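PDB 3AGK: peptide chain release factor subunit 1 from Aeropyrum pernix, which probably directs the termination of nascent peptide synthesis in response to the stop codons UAA, UAG and UGA. Local coordinates for residues A266-E271 and Q277-A282; D281-M286 and E347-A352. All coordinates share one frame; numbering follows the deposited sequence.

Contact 1: residues A266-E271 and Q277-A282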
# COMPACT_ATOMS: atom_id res chain seq x y z
N ALA A 266 -15.40 -9.13 7.01
CA ALA A 266 -15.87 -9.16 5.63
C ALA A 266 -14.87 -9.86 4.70
O ALA A 266 -15.25 -10.62 3.81
CB ALA A 266 -16.14 -7.77 5.14
N VAL A 267 -13.60 -9.57 4.91
CA VAL A 267 -12.55 -10.19 4.12
C VAL A 267 -12.47 -11.71 4.39
O VAL A 267 -12.38 -12.51 3.46
CB VAL A 267 -11.18 -9.48 4.35
CG1 VAL A 267 -10.05 -10.22 3.65
CG2 VAL A 267 -11.27 -8.02 3.85
N MET A 268 -12.52 -12.10 5.65
CA MET A 268 -12.51 -13.52 5.95
C MET A 268 -13.72 -14.23 5.35
O MET A 268 -13.63 -15.40 4.99
CB MET A 268 -12.43 -13.79 7.46
CG MET A 268 -11.19 -13.20 8.13
SD MET A 268 -9.62 -13.77 7.41
CE MET A 268 -9.67 -15.56 7.72
N LYS A 269 -14.85 -13.55 5.24
CA LYS A 269 -16.07 -14.24 4.81
C LYS A 269 -16.29 -14.16 3.32
O LYS A 269 -17.13 -14.89 2.79
CB LYS A 269 -17.29 -13.71 5.56
CG LYS A 269 -17.35 -14.18 6.99
CD LYS A 269 -18.52 -13.58 7.73
CE LYS A 269 -19.83 -14.22 7.33
NZ LYS A 269 -20.84 -14.04 8.43
N ALA A 270 -15.56 -13.28 2.65
CA ALA A 270 -15.68 -13.13 1.20
C ALA A 270 -14.89 -14.24 0.49
O ALA A 270 -13.99 -13.98 -0.31
CB ALA A 270 -15.19 -11.76 0.77
N GLU A 271 -15.26 -15.47 0.77
CA GLU A 271 -14.44 -16.59 0.30
C GLU A 271 -14.33 -16.70 -1.23
O GLU A 271 -13.41 -17.34 -1.75
CB GLU A 271 -14.91 -17.89 0.95
CG GLU A 271 -14.28 -18.10 2.34
CD GLU A 271 -15.27 -18.53 3.40
OE1 GLU A 271 -14.89 -19.36 4.26
OE2 GLU A 271 -16.43 -18.04 3.39
N GLN A 277 -7.18 -13.99 -0.70
CA GLN A 277 -6.64 -15.25 -0.16
C GLN A 277 -5.35 -15.04 0.65
O GLN A 277 -5.13 -15.69 1.68
CB GLN A 277 -6.41 -16.28 -1.28
CG GLN A 277 -6.25 -17.70 -0.75
CD GLN A 277 -7.43 -18.12 0.12
OE1 GLN A 277 -8.58 -18.02 -0.29
NE2 GLN A 277 -7.14 -18.58 1.33
N MET A 278 -4.50 -14.14 0.18
CA MET A 278 -3.26 -13.90 0.87
C MET A 278 -3.50 -13.43 2.31
O MET A 278 -2.81 -13.86 3.24
CB MET A 278 -2.41 -12.91 0.09
CG MET A 278 -1.04 -12.72 0.66
SD MET A 278 -0.02 -11.66 -0.41
CE MET A 278 1.04 -10.92 0.82
N TYR A 279 -4.51 -12.58 2.49
CA TYR A 279 -4.89 -12.09 3.81
C TYR A 279 -5.51 -13.21 4.65
O TYR A 279 -5.16 -13.37 5.82
CB TYR A 279 -5.87 -10.90 3.68
CG TYR A 279 -6.25 -10.32 5.02
CD1 TYR A 279 -7.37 -10.78 5.70
CD2 TYR A 279 -5.46 -9.37 5.63
CE1 TYR A 279 -7.71 -10.27 6.93
CE2 TYR A 279 -5.79 -8.86 6.88
CZ TYR A 279 -6.92 -9.32 7.53
OH TYR A 279 -7.27 -8.84 8.78
N ARG A 280 -6.43 -13.97 4.07
CA ARG A 280 -7.01 -15.09 4.79
C ARG A 280 -5.91 -16.09 5.20
O ARG A 280 -5.95 -16.65 6.30
CB ARG A 280 -8.07 -15.81 3.94
CG ARG A 280 -9.45 -15.12 3.86
CD ARG A 280 -10.50 -16.14 3.36
NE ARG A 280 -11.19 -15.69 2.16
CZ ARG A 280 -10.62 -15.62 0.96
NH1 ARG A 280 -9.35 -15.94 0.82
NH2 ARG A 280 -11.32 -15.20 -0.09
N ASP A 281 -4.93 -16.30 4.34
CA ASP A 281 -3.83 -17.22 4.68
C ASP A 281 -3.08 -16.75 5.92
O ASP A 281 -2.80 -17.54 6.82
CB ASP A 281 -2.88 -17.38 3.50
CG ASP A 281 -3.49 -18.19 2.36
OD1 ASP A 281 -4.52 -18.89 2.58
OD2 ASP A 281 -2.94 -18.11 1.24
N ALA A 282 -2.79 -15.45 5.97
CA ALA A 282 -2.05 -14.90 7.10
C ALA A 282 -2.88 -15.04 8.38
O ALA A 282 -2.37 -15.49 9.40
CB ALA A 282 -1.68 -13.44 6.84

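Contact 2: residues D281-M286 and E347-A352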
# COMPACT_ATOMS: atom_id res chain seq x y z
N ASP A 281 -4.93 -16.30 4.34
CA ASP A 281 -3.83 -17.22 4.68
C ASP A 281 -3.08 -16.75 5.92
O ASP A 281 -2.80 -17.54 6.82
CB ASP A 281 -2.88 -17.38 3.50
CG ASP A 281 -3.49 -18.19 2.36
OD1 ASP A 281 -4.52 -18.89 2.58
OD2 ASP A 281 -2.94 -18.11 1.24
N ALA A 282 -2.79 -15.45 5.97
CA ALA A 282 -2.05 -14.90 7.10
C ALA A 282 -2.88 -15.04 8.38
O ALA A 282 -2.37 -15.49 9.40
CB ALA A 282 -1.68 -13.44 6.84
N VAL A 283 -4.16 -14.69 8.30
CA VAL A 283 -5.05 -14.81 9.45
C VAL A 283 -5.23 -16.27 9.88
O VAL A 283 -5.11 -16.60 11.06
CB VAL A 283 -6.45 -14.18 9.17
CG1 VAL A 283 -7.44 -14.59 10.23
CG2 VAL A 283 -6.36 -12.65 9.09
N ASN A 284 -5.52 -17.15 8.92
CA ASN A 284 -5.67 -18.56 9.27
C ASN A 284 -4.40 -19.14 9.90
O ASN A 284 -4.48 -19.95 10.82
CB ASN A 284 -6.10 -19.38 8.07
CG ASN A 284 -7.50 -19.05 7.64
OD1 ASN A 284 -8.31 -18.58 8.44
ND2 ASN A 284 -7.79 -19.28 6.37
N ALA A 285 -3.24 -18.72 9.42
CA ALA A 285 -1.99 -19.22 9.96
C ALA A 285 -1.84 -18.80 11.42
O ALA A 285 -1.53 -19.62 12.28
CB ALA A 285 -0.80 -18.76 9.13
N MET A 286 -2.09 -17.52 11.69
CA MET A 286 -2.03 -16.99 13.06
C MET A 286 -2.96 -17.74 14.02
O MET A 286 -2.58 -18.07 15.14
CB MET A 286 -2.38 -15.51 13.08
CG MET A 286 -1.18 -14.62 13.25
SD MET A 286 -0.32 -14.80 14.83
CE MET A 286 1.24 -14.16 14.28
N GLU A 347 2.54 -5.74 10.32
CA GLU A 347 2.44 -4.99 11.57
C GLU A 347 0.99 -4.65 11.89
O GLU A 347 0.63 -4.46 13.06
CB GLU A 347 3.27 -3.71 11.44
CG GLU A 347 3.65 -3.06 12.75
CD GLU A 347 3.82 -1.55 12.61
OE1 GLU A 347 3.01 -0.94 11.88
OE2 GLU A 347 4.74 -0.99 13.23
N SER A 348 0.16 -4.59 10.85
CA SER A 348 -1.26 -4.22 10.98
C SER A 348 -2.17 -5.39 11.35
O SER A 348 -3.35 -5.21 11.67
CB SER A 348 -1.74 -3.58 9.68
OG SER A 348 -1.31 -4.30 8.55
N LEU A 349 -1.63 -6.60 11.27
CA LEU A 349 -2.40 -7.77 11.67
C LEU A 349 -2.76 -7.65 13.15
O LEU A 349 -1.95 -7.18 13.97
CB LEU A 349 -1.58 -9.03 11.39
CG LEU A 349 -2.31 -10.30 10.95
CD1 LEU A 349 -3.10 -10.83 12.12
CD2 LEU A 349 -3.21 -10.05 9.73
N ALA A 350 -3.98 -8.05 13.50
CA ALA A 350 -4.47 -7.83 14.86
C ALA A 350 -3.53 -8.37 15.95
O ALA A 350 -3.23 -7.68 16.93
CB ALA A 350 -5.86 -8.42 15.02
N GLU A 351 -3.07 -9.61 15.77
CA GLU A 351 -2.20 -10.25 16.74
C GLU A 351 -0.74 -9.91 16.50
O GLU A 351 0.13 -10.43 17.19
CB GLU A 351 -2.35 -11.78 16.70
CG GLU A 351 -3.77 -12.29 16.87
CD GLU A 351 -4.59 -12.18 15.59
OE1 GLU A 351 -5.61 -12.89 15.48
OE2 GLU A 351 -4.20 -11.41 14.69
N ALA A 352 -0.46 -9.04 15.53
CA ALA A 352 0.93 -8.81 15.14
C ALA A 352 1.80 -8.37 16.31
O ALA A 352 2.88 -8.92 16.52
CB ALA A 352 1.05 -7.84 14.00

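Contact 1: residues A266-E271 and Q277-A282
A buried arginine reaches across to grip backbone just beyond a helix end: Arg280 NH2 donates to Ala270 O at 2.9 Å, with an N-H...O angle of 159°. The acceptor lies nearly in the guanidinium plane, whereas the donor sits well above the carbonyl plane of Ala270, about 41° out of it. Helix 259-269 has just run out here, and Ala270 is the centre of an inverse gamma turn. NH2 also bonds to Val273 O, so one nitrogen ties together two points of the linker, while NE is buried without a partner. An arginine suits this place because its flexible stem, bent at chi3, carries a multi-donor head past Met268. An alanine here would probably leave the Ala270 and Val273 carbonyls without this shared donor and open a gap beside Met268 SD. The thioether of Met268, its chain bent at both chi2 and chi3, brings SD to 3.8 Å from Arg280 CG, the two chains sliding past each other in opposite directions. The same sulfur makes an oblique Met-aromatic contact, 5.1 Å from the Tyr279 ring centroid. Val267, with CG1 anti to its own nitrogen (chi1 174°), sets that methyl 3.4 Å from Tyr279 CD1, meeting the ring obliquely. Val267 also touches Ile145 and Ala270 touches Ile223, both on strands of the mixed sheet of domain 2. This helix-loop-helix passage is consistent with part of the junction between domains 2 and 3 of an eRF1-family factor.

Contact 2: residues D281-M286 and E347-A352
Leu349 O accepts the amide of Ala352 at 2.8 Å, closing a type I beta turn from which the side chains of Leu349 and Glu351 start toward helix 277-294. No hydrogen bond crosses to that helix, and what joins the two is apolar. Leu349 is the central piece: its CD2 methyl comes within 4.1 Å of Val283 CG2, the two branched side chains crossing at a slant. A leucine suits this spot, since its apolar branch reaches over to meet the valine methyl on the helix. Val283 answers with the branch that stands anti to its carbonyl carbon and beside its backbone nitrogen. In the alpha/beta domain 3 of the eRF1 family, the turn belongs to the connection from strand 341-345 to helix 352-359, and helix 277-294 packs against the mixed sheet: Ala282 and Ala285 lie on Ile343, Met286 on Val345. Small alanines let the helix come near the strands, and the long, pliable methionine reaches across to the loop. Its chain bends at chi2 (-64°), bringing SD to 4.1 Å from Glu351 CB, where methionine and glutamate run past one another in opposite directions. Glu351 offers only its aliphatic stem to the sulfur; its carboxylate has a long, weak ion pair with Lys264 of helix 259-269.

In the fold
Along the chain, contact 1 comes first and contact 2 begins where it ends: they share Asp281 and Ala282 on helix 277-294, and their centres lie 11 Å apart. This helix meets helix 259-269 through its first turns in contact 1, and the loop after strand 341-345 one turn further on in contact 2, a pairing of segments 61 residues apart. The two patches touch directly: Met268 CE packs 3.5 Å from Val283 CG1, and Tyr279 CE2 lies 4.0 Å from Leu349 CD2. One helix is therefore shared by the packing within domain 3 and by its contact with domain 2, so the two regions are joined by continuous side-chain contact.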